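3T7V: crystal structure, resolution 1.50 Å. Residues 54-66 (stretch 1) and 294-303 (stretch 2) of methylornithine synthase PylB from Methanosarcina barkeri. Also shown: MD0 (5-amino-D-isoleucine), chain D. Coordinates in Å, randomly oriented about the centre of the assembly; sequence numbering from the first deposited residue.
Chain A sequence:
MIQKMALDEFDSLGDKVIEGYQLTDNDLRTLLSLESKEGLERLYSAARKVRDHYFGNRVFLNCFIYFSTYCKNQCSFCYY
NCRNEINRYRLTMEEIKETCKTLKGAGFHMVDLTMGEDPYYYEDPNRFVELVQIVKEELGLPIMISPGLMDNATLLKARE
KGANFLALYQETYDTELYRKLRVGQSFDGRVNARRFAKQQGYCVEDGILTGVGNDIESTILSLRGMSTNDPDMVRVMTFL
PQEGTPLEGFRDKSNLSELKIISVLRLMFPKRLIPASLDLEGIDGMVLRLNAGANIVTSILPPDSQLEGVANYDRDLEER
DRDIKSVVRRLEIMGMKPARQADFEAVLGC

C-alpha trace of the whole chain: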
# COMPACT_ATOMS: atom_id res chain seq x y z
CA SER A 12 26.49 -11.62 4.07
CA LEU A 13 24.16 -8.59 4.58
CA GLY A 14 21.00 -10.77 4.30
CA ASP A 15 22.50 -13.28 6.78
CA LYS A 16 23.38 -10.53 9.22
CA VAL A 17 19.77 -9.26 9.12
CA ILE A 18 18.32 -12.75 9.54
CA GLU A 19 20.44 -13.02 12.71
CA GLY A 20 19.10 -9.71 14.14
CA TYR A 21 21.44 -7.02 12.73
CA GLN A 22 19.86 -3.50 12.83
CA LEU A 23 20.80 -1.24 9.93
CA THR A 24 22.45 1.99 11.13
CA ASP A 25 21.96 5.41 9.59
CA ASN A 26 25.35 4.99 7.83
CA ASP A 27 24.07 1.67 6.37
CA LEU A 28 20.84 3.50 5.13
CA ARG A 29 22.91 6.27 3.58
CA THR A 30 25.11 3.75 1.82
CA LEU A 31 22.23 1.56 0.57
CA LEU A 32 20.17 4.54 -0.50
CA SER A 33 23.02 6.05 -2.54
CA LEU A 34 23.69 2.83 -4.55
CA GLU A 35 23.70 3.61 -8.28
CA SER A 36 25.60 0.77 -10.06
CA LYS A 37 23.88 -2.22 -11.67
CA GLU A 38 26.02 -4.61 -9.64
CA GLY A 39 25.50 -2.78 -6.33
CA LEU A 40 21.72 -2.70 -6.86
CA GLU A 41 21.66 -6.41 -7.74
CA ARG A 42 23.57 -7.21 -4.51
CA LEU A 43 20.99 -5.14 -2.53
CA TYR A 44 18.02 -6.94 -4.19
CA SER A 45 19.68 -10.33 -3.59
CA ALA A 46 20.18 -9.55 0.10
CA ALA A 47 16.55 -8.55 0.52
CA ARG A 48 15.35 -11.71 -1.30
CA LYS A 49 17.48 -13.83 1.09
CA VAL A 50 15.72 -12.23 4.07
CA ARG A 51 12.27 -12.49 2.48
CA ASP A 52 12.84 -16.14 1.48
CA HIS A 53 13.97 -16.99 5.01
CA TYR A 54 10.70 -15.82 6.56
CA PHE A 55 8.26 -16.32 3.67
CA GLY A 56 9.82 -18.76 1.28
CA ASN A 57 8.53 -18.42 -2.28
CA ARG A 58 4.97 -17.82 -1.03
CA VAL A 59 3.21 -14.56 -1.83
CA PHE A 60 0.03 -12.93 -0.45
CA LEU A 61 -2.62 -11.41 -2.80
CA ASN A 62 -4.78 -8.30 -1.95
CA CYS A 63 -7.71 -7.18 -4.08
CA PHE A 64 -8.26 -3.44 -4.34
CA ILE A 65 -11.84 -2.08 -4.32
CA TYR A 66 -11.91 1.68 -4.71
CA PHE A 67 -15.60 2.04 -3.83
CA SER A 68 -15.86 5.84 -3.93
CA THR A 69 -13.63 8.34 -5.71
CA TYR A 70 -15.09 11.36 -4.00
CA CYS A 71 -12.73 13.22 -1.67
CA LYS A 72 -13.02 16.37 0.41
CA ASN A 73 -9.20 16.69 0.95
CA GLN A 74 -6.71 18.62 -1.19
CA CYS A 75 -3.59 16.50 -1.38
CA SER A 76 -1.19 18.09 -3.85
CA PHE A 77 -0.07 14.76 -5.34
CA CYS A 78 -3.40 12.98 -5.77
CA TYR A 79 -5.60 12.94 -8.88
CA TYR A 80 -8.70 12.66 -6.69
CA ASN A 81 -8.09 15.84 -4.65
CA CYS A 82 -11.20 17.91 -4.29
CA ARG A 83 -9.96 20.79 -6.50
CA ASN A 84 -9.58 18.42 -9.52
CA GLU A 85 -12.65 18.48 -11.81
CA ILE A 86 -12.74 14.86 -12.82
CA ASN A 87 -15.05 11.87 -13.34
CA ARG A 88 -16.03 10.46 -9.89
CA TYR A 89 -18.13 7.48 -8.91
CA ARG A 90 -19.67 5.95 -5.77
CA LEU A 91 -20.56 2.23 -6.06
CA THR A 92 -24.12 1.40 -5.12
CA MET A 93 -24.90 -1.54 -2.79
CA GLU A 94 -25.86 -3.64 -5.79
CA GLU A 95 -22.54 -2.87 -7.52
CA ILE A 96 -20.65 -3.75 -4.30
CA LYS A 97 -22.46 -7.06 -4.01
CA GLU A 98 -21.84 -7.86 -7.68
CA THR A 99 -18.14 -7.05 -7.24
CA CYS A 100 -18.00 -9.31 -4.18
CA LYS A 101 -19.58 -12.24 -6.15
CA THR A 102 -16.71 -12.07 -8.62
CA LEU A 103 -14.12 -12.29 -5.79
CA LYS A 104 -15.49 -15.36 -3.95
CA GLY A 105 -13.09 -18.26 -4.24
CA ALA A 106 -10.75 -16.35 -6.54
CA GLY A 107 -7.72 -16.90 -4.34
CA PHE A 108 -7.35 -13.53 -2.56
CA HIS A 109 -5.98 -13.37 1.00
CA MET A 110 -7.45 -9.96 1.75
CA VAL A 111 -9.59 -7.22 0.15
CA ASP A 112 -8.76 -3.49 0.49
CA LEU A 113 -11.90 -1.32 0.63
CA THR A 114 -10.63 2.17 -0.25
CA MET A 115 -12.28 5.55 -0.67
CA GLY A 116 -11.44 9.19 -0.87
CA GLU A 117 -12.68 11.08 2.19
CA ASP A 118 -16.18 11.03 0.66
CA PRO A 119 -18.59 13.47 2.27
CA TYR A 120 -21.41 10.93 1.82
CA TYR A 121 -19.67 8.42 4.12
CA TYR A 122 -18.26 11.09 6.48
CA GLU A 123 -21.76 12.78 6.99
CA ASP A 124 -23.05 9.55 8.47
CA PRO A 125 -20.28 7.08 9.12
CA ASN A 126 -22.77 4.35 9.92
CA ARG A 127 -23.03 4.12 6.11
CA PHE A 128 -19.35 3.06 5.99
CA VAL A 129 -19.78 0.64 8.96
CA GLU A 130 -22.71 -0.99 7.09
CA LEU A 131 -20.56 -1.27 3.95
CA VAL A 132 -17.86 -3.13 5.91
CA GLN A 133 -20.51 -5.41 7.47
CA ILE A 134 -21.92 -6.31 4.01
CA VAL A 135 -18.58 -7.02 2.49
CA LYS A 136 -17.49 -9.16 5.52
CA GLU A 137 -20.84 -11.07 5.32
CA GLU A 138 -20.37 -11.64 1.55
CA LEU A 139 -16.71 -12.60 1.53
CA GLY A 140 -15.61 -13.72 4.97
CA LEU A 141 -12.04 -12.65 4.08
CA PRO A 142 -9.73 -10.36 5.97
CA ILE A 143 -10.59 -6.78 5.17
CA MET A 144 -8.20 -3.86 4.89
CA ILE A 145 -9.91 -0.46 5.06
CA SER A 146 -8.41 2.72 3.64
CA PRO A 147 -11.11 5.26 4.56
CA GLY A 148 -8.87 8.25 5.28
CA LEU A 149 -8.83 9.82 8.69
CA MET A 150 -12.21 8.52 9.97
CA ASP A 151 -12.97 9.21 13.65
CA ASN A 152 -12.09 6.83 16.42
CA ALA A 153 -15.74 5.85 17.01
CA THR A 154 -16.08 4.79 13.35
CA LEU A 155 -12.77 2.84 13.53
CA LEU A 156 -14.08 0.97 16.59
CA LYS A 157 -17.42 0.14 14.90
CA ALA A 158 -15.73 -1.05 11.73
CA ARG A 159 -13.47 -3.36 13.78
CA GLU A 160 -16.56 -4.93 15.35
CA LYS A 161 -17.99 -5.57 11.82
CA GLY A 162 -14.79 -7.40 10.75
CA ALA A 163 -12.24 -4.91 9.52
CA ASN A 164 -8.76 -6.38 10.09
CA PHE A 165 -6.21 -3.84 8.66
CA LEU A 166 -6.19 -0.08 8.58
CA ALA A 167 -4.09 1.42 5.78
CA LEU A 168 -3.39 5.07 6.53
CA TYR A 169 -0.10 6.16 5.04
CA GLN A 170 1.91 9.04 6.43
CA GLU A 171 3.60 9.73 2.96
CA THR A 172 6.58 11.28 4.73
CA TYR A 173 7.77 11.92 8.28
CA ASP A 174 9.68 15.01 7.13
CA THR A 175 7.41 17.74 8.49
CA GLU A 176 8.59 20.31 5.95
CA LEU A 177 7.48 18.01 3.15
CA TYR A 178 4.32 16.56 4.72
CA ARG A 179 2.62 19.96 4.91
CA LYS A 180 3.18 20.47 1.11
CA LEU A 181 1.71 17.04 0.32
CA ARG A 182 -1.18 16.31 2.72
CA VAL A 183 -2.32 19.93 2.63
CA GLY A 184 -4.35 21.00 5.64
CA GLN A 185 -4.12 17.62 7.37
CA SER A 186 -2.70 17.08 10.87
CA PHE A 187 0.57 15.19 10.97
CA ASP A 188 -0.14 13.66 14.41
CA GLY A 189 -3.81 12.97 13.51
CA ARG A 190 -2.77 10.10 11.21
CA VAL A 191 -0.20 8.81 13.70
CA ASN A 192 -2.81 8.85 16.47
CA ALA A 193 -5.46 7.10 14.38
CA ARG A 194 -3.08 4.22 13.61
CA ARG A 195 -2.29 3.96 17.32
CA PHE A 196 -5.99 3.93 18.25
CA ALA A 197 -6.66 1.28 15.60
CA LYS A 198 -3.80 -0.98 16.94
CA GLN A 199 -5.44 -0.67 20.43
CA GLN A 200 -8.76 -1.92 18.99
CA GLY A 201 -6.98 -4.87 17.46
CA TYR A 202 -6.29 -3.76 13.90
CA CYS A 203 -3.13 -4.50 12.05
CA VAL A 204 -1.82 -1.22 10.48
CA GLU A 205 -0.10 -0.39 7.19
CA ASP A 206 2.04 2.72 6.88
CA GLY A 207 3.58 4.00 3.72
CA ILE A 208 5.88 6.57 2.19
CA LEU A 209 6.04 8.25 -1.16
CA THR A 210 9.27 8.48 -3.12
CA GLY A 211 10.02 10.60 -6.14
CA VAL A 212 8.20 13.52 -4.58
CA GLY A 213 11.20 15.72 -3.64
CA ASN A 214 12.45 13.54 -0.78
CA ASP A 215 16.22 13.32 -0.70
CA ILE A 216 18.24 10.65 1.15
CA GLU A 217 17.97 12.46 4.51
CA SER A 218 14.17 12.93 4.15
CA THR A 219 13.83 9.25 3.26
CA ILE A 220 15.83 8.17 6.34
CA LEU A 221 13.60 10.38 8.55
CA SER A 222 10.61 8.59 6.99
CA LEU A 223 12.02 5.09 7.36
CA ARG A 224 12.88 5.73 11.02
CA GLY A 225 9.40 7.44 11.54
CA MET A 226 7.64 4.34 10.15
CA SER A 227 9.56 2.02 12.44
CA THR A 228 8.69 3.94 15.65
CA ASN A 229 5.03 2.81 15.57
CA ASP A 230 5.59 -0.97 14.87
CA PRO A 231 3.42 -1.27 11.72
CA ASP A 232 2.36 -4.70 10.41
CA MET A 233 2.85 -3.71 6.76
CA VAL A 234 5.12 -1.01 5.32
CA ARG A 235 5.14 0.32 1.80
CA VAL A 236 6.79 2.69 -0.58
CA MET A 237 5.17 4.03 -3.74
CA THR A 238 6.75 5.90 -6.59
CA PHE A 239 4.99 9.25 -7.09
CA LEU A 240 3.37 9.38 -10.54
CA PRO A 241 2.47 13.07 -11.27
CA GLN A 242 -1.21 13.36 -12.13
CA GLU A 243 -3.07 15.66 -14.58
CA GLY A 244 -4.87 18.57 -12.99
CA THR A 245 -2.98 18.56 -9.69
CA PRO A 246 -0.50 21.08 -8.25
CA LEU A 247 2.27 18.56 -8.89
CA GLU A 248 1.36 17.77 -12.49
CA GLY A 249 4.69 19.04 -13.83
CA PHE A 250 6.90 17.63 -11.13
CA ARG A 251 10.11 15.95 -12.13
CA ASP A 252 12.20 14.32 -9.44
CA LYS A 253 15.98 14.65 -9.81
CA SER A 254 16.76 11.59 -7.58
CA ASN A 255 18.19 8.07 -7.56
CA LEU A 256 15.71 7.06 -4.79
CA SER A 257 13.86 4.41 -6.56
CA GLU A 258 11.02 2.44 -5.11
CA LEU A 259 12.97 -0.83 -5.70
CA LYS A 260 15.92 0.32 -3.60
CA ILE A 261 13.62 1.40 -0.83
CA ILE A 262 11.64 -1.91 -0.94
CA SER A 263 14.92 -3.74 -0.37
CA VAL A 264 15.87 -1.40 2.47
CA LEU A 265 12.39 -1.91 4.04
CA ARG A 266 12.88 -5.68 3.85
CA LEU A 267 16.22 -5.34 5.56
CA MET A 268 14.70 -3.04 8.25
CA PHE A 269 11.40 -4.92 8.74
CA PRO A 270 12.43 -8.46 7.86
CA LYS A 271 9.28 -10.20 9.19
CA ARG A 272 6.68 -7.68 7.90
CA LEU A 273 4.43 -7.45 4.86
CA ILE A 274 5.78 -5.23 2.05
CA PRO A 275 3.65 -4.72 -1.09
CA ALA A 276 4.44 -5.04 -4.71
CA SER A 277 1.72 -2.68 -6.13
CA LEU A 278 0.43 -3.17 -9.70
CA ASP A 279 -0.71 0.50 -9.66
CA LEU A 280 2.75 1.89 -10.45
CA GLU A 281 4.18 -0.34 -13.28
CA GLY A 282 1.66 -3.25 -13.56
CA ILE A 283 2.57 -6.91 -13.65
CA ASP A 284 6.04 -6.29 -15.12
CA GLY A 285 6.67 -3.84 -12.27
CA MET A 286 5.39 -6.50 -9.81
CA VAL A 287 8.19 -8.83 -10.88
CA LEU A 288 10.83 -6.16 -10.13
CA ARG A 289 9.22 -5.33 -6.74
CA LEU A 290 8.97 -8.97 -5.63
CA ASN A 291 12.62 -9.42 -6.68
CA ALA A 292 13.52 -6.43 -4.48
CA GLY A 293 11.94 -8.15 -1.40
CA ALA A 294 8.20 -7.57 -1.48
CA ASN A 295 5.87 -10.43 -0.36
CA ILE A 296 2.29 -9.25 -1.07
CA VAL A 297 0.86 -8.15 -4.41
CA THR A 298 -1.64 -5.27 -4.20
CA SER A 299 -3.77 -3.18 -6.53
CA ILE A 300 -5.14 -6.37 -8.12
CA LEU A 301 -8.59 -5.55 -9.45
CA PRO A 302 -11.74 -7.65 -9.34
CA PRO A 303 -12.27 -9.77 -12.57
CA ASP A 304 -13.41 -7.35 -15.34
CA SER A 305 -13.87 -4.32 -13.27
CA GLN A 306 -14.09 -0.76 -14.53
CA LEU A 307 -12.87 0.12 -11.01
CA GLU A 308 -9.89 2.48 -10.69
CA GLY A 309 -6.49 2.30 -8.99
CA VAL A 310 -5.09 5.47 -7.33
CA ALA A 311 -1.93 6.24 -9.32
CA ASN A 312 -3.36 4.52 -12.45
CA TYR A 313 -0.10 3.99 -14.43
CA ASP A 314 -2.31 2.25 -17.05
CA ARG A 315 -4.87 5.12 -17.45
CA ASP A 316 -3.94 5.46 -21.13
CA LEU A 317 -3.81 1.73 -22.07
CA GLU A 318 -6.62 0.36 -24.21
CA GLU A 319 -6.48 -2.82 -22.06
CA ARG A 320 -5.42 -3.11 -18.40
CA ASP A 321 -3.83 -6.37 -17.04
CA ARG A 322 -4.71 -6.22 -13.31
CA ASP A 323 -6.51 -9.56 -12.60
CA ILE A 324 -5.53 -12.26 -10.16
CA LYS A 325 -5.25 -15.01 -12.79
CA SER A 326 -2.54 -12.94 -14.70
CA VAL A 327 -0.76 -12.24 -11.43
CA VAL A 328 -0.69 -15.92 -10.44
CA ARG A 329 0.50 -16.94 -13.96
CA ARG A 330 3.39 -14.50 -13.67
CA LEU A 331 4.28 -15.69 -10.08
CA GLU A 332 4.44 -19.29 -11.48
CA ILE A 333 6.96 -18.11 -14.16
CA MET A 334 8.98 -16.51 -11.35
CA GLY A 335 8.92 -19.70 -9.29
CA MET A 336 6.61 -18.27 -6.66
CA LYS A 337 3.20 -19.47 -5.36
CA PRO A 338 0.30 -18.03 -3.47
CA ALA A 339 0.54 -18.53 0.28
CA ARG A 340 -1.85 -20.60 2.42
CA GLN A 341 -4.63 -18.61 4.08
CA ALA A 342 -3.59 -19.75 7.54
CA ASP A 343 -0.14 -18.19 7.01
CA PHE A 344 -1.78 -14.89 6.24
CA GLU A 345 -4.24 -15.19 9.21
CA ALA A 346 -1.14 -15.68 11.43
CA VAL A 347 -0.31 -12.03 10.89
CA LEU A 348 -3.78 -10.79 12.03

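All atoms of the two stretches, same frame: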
# COMPACT_ATOMS: atom_id res chain seq x y z
N TYR A 54 11.94 -15.90 5.78
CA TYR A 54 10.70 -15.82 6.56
C TYR A 54 9.43 -16.19 5.80
O TYR A 54 8.44 -16.56 6.44
CB TYR A 54 10.54 -14.42 7.15
CG TYR A 54 11.55 -14.16 8.22
CD1 TYR A 54 11.47 -14.85 9.41
CD2 TYR A 54 12.56 -13.26 8.02
CE1 TYR A 54 12.42 -14.59 10.39
CE2 TYR A 54 13.54 -13.02 9.00
CZ TYR A 54 13.44 -13.72 10.18
OH TYR A 54 14.37 -13.52 11.17
N PHE A 55 9.48 -16.12 4.46
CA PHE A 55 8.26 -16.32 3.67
C PHE A 55 8.37 -17.35 2.58
O PHE A 55 7.38 -17.66 1.88
CB PHE A 55 7.75 -14.98 3.07
CG PHE A 55 7.41 -13.99 4.12
CD1 PHE A 55 6.16 -14.07 4.79
CD2 PHE A 55 8.34 -13.04 4.54
CE1 PHE A 55 5.84 -13.14 5.82
CE2 PHE A 55 8.01 -12.17 5.57
CZ PHE A 55 6.77 -12.16 6.20
N GLY A 56 9.57 -17.90 2.43
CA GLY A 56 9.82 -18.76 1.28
C GLY A 56 9.51 -18.08 -0.05
O GLY A 56 9.72 -16.89 -0.21
N ASN A 57 8.98 -18.89 -0.98
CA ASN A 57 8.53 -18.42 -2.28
C ASN A 57 7.03 -18.17 -2.29
O ASN A 57 6.47 -18.13 -3.38
CB ASN A 57 8.88 -19.40 -3.40
CG ASN A 57 8.06 -20.68 -3.37
OD1 ASN A 57 7.60 -21.14 -2.31
ND2 ASN A 57 7.81 -21.23 -4.57
N ARG A 58 6.42 -17.97 -1.13
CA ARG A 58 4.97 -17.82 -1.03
C ARG A 58 4.58 -16.35 -0.95
O ARG A 58 5.20 -15.57 -0.27
CB ARG A 58 4.40 -18.60 0.17
CG ARG A 58 4.77 -20.10 0.22
CD ARG A 58 4.41 -20.87 -1.03
NE ARG A 58 2.99 -21.23 -1.07
CZ ARG A 58 2.39 -22.28 -0.49
NH1 ARG A 58 3.09 -23.20 0.23
NH2 ARG A 58 1.07 -22.41 -0.64
N VAL A 59 3.54 -15.96 -1.70
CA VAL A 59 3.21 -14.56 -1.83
C VAL A 59 1.74 -14.40 -1.44
O VAL A 59 0.88 -15.25 -1.72
CB VAL A 59 3.39 -14.16 -3.36
CG1 VAL A 59 2.90 -12.72 -3.60
CG2 VAL A 59 4.83 -14.34 -3.78
N PHE A 60 1.41 -13.26 -0.82
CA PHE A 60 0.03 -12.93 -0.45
C PHE A 60 -0.57 -12.05 -1.55
O PHE A 60 0.17 -11.37 -2.29
CB PHE A 60 0.01 -12.20 0.91
CG PHE A 60 0.59 -13.00 2.03
CD1 PHE A 60 -0.01 -14.18 2.39
CD2 PHE A 60 1.72 -12.56 2.69
CE1 PHE A 60 0.56 -14.97 3.43
CE2 PHE A 60 2.25 -13.29 3.79
CZ PHE A 60 1.64 -14.48 4.11
N LEU A 61 -1.89 -12.08 -1.69
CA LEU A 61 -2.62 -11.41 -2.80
C LEU A 61 -3.75 -10.56 -2.23
O LEU A 61 -4.62 -11.06 -1.49
CB LEU A 61 -3.21 -12.43 -3.76
CG LEU A 61 -2.21 -13.40 -4.33
CD1 LEU A 61 -2.92 -14.55 -5.09
CD2 LEU A 61 -1.23 -12.66 -5.25
N ASN A 62 -3.77 -9.25 -2.54
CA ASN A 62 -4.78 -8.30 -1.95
C ASN A 62 -5.55 -7.68 -3.10
O ASN A 62 -4.94 -7.07 -4.04
CB ASN A 62 -3.98 -7.20 -1.21
CG ASN A 62 -4.83 -6.32 -0.29
OD1 ASN A 62 -5.95 -6.61 0.02
ND2 ASN A 62 -4.17 -5.26 0.23
N CYS A 63 -6.86 -7.86 -3.06
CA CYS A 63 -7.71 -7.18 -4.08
C CYS A 63 -7.97 -5.75 -3.69
O CYS A 63 -8.08 -5.44 -2.53
CB CYS A 63 -9.00 -7.91 -4.12
SG CYS A 63 -10.13 -7.38 -5.41
N PHE A 64 -8.03 -4.86 -4.63
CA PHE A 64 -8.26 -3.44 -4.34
C PHE A 64 -9.62 -3.04 -4.87
O PHE A 64 -9.89 -3.11 -6.09
CB PHE A 64 -7.17 -2.67 -5.11
CG PHE A 64 -7.26 -1.17 -4.88
CD1 PHE A 64 -7.11 -0.68 -3.58
CD2 PHE A 64 -7.51 -0.27 -5.91
CE1 PHE A 64 -7.21 0.68 -3.29
CE2 PHE A 64 -7.60 1.11 -5.63
CZ PHE A 64 -7.46 1.56 -4.34
N ILE A 65 -10.47 -2.56 -3.98
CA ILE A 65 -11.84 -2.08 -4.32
C ILE A 65 -11.97 -0.64 -3.92
O ILE A 65 -12.20 -0.30 -2.73
CB ILE A 65 -12.92 -2.91 -3.62
CG1 ILE A 65 -12.77 -4.43 -3.96
CG2 ILE A 65 -14.32 -2.40 -4.06
CD1 ILE A 65 -13.82 -5.27 -3.22
N TYR A 66 -11.81 0.22 -4.93
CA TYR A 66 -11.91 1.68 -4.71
C TYR A 66 -13.39 2.00 -4.91
O TYR A 66 -13.88 2.08 -6.03
CB TYR A 66 -11.03 2.35 -5.78
CG TYR A 66 -10.65 3.79 -5.51
CD1 TYR A 66 -11.12 4.54 -4.45
CD2 TYR A 66 -9.77 4.40 -6.41
CE1 TYR A 66 -10.68 5.83 -4.21
CE2 TYR A 66 -9.35 5.70 -6.20
CZ TYR A 66 -9.83 6.39 -5.12
OH TYR A 66 -9.36 7.70 -5.01
N ALA A 294 9.62 -7.62 -1.86
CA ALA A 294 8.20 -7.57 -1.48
C ALA A 294 7.62 -8.99 -1.33
O ALA A 294 8.14 -9.96 -1.88
CB ALA A 294 7.39 -6.81 -2.53
N ASN A 295 6.51 -9.09 -0.59
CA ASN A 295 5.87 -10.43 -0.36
C ASN A 295 4.35 -10.46 -0.52
O ASN A 295 3.74 -11.44 -0.22
CB ASN A 295 6.36 -11.05 0.97
CG ASN A 295 5.88 -10.27 2.20
OD1 ASN A 295 5.47 -9.18 2.12
ND2 ASN A 295 6.01 -10.84 3.34
N ILE A 296 3.75 -9.32 -0.85
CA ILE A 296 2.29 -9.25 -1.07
C ILE A 296 2.04 -8.42 -2.31
O ILE A 296 2.62 -7.34 -2.48
CB ILE A 296 1.53 -8.74 0.21
CG1 ILE A 296 0.02 -8.58 -0.07
CG2 ILE A 296 2.09 -7.40 0.74
CD1 ILE A 296 -0.73 -8.46 1.28
N VAL A 297 1.15 -8.85 -3.16
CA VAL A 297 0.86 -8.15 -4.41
C VAL A 297 -0.49 -7.42 -4.17
O VAL A 297 -1.42 -8.01 -3.63
CB VAL A 297 0.72 -9.08 -5.61
CG1 VAL A 297 0.42 -8.31 -6.90
CG2 VAL A 297 2.00 -9.90 -5.83
N THR A 298 -0.47 -6.09 -4.46
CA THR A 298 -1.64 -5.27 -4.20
C THR A 298 -2.04 -4.53 -5.47
O THR A 298 -1.34 -4.57 -6.49
CB THR A 298 -1.36 -4.24 -3.08
OG1 THR A 298 -0.45 -3.22 -3.56
CG2 THR A 298 -0.80 -4.92 -1.79
N SER A 299 -3.21 -3.92 -5.38
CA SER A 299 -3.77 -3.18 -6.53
C SER A 299 -4.20 -4.15 -7.64
O SER A 299 -4.23 -3.82 -8.83
CB SER A 299 -2.89 -2.06 -7.08
OG SER A 299 -3.76 -0.93 -7.47
N ILE A 300 -4.54 -5.38 -7.22
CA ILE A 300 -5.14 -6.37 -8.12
C ILE A 300 -6.62 -6.00 -8.18
O ILE A 300 -7.26 -5.82 -7.17
CB ILE A 300 -4.98 -7.79 -7.55
CG1 ILE A 300 -3.48 -8.07 -7.24
CG2 ILE A 300 -5.58 -8.76 -8.56
CD1 ILE A 300 -3.30 -9.45 -6.61
N LEU A 301 -7.18 -5.90 -9.37
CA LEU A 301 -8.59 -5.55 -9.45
C LEU A 301 -9.47 -6.76 -9.58
O LEU A 301 -9.03 -7.81 -10.09
CB LEU A 301 -8.82 -4.66 -10.67
CG LEU A 301 -8.08 -3.31 -10.57
CD1 LEU A 301 -8.26 -2.44 -11.82
CD2 LEU A 301 -8.51 -2.44 -9.39
N PRO A 302 -10.74 -6.62 -9.13
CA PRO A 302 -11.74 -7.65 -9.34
C PRO A 302 -11.80 -7.99 -10.86
O PRO A 302 -11.50 -7.11 -11.72
CB PRO A 302 -13.03 -6.91 -8.91
CG PRO A 302 -12.61 -5.97 -7.83
CD PRO A 302 -11.32 -5.44 -8.48
N PRO A 303 -12.14 -9.27 -11.19
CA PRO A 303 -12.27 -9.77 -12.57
C PRO A 303 -13.24 -8.87 -13.38
O PRO A 303 -14.36 -8.64 -12.92
CB PRO A 303 -12.84 -11.18 -12.39
CG PRO A 303 -12.36 -11.65 -11.07
CD PRO A 303 -12.21 -10.38 -10.20
C MD0 D . -2.32 -0.13 -3.99
N MD0 D . -3.79 1.05 -5.52
O MD0 D . -2.21 -1.07 -3.18
CA MD0 D . -3.65 0.54 -4.16
CB MD0 D . -3.82 1.69 -3.14
CD MD0 D . -4.51 1.97 -0.66
NE MD0 D . -4.54 1.29 0.63
CG MD0 D . -3.87 1.07 -1.71
CG2 MD0 D . -2.71 2.77 -3.20
OXT MD0 D . -1.38 0.29 -4.67
O HOH W 1 4.54 -14.03 1.84
O HOH W 2 -4.85 -4.00 -3.03

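The two parallel strands, 58-66 and 296-300, slip by one residue partway along: Leu-61 pairs with Val-297, but Cys-63 pairs with Ile-300, so a beta bulge accommodates an extra residue at Thr-298 and Ser-299. Before it, the ladder is regular. Phe-60 N donates to Asn-295 O (3.0 Å), Val-297 N to Phe-60 O (2.8 Å), and Asn-62 N to Val-297 O (2.9 Å). At the bulge, Ser-299 adopts positive phi, and its N lies 3.8 Å from Asn-62 O; a water fills the gap, accepting from Ser-299 N (2.9 Å) and donating weakly to Asn-62 O (3.2 Å). Direct pairing then resumes with Phe-64 N to Ile-300 O (2.8 Å).

The bulged residues serve the ligand, 5-amino-D-isoleucine: Thr-298 OG1 donates to its carboxylate O (2.8 Å), and Ser-299 OG accepts from its N (2.8 Å). Small hydroxyl side chains suit this polar task, while the flat Phe-64 ring offers one face to the ligand CA.

Aliphatic residues pack the buried sheet. The branched Val-59 and Val-297 meet at CG1 and CG2 (3.7 Å), and Leu-61 CD2 reaches Ile-300 CD1 (4.1 Å). Pro-302, without an amide hydrogen to satisfy, sets CG against Cys-63 SG (3.7 Å). At the other end, Asn-295 ND2 lies over one face of the Phe-55 ring, 3.2 Å from CZ.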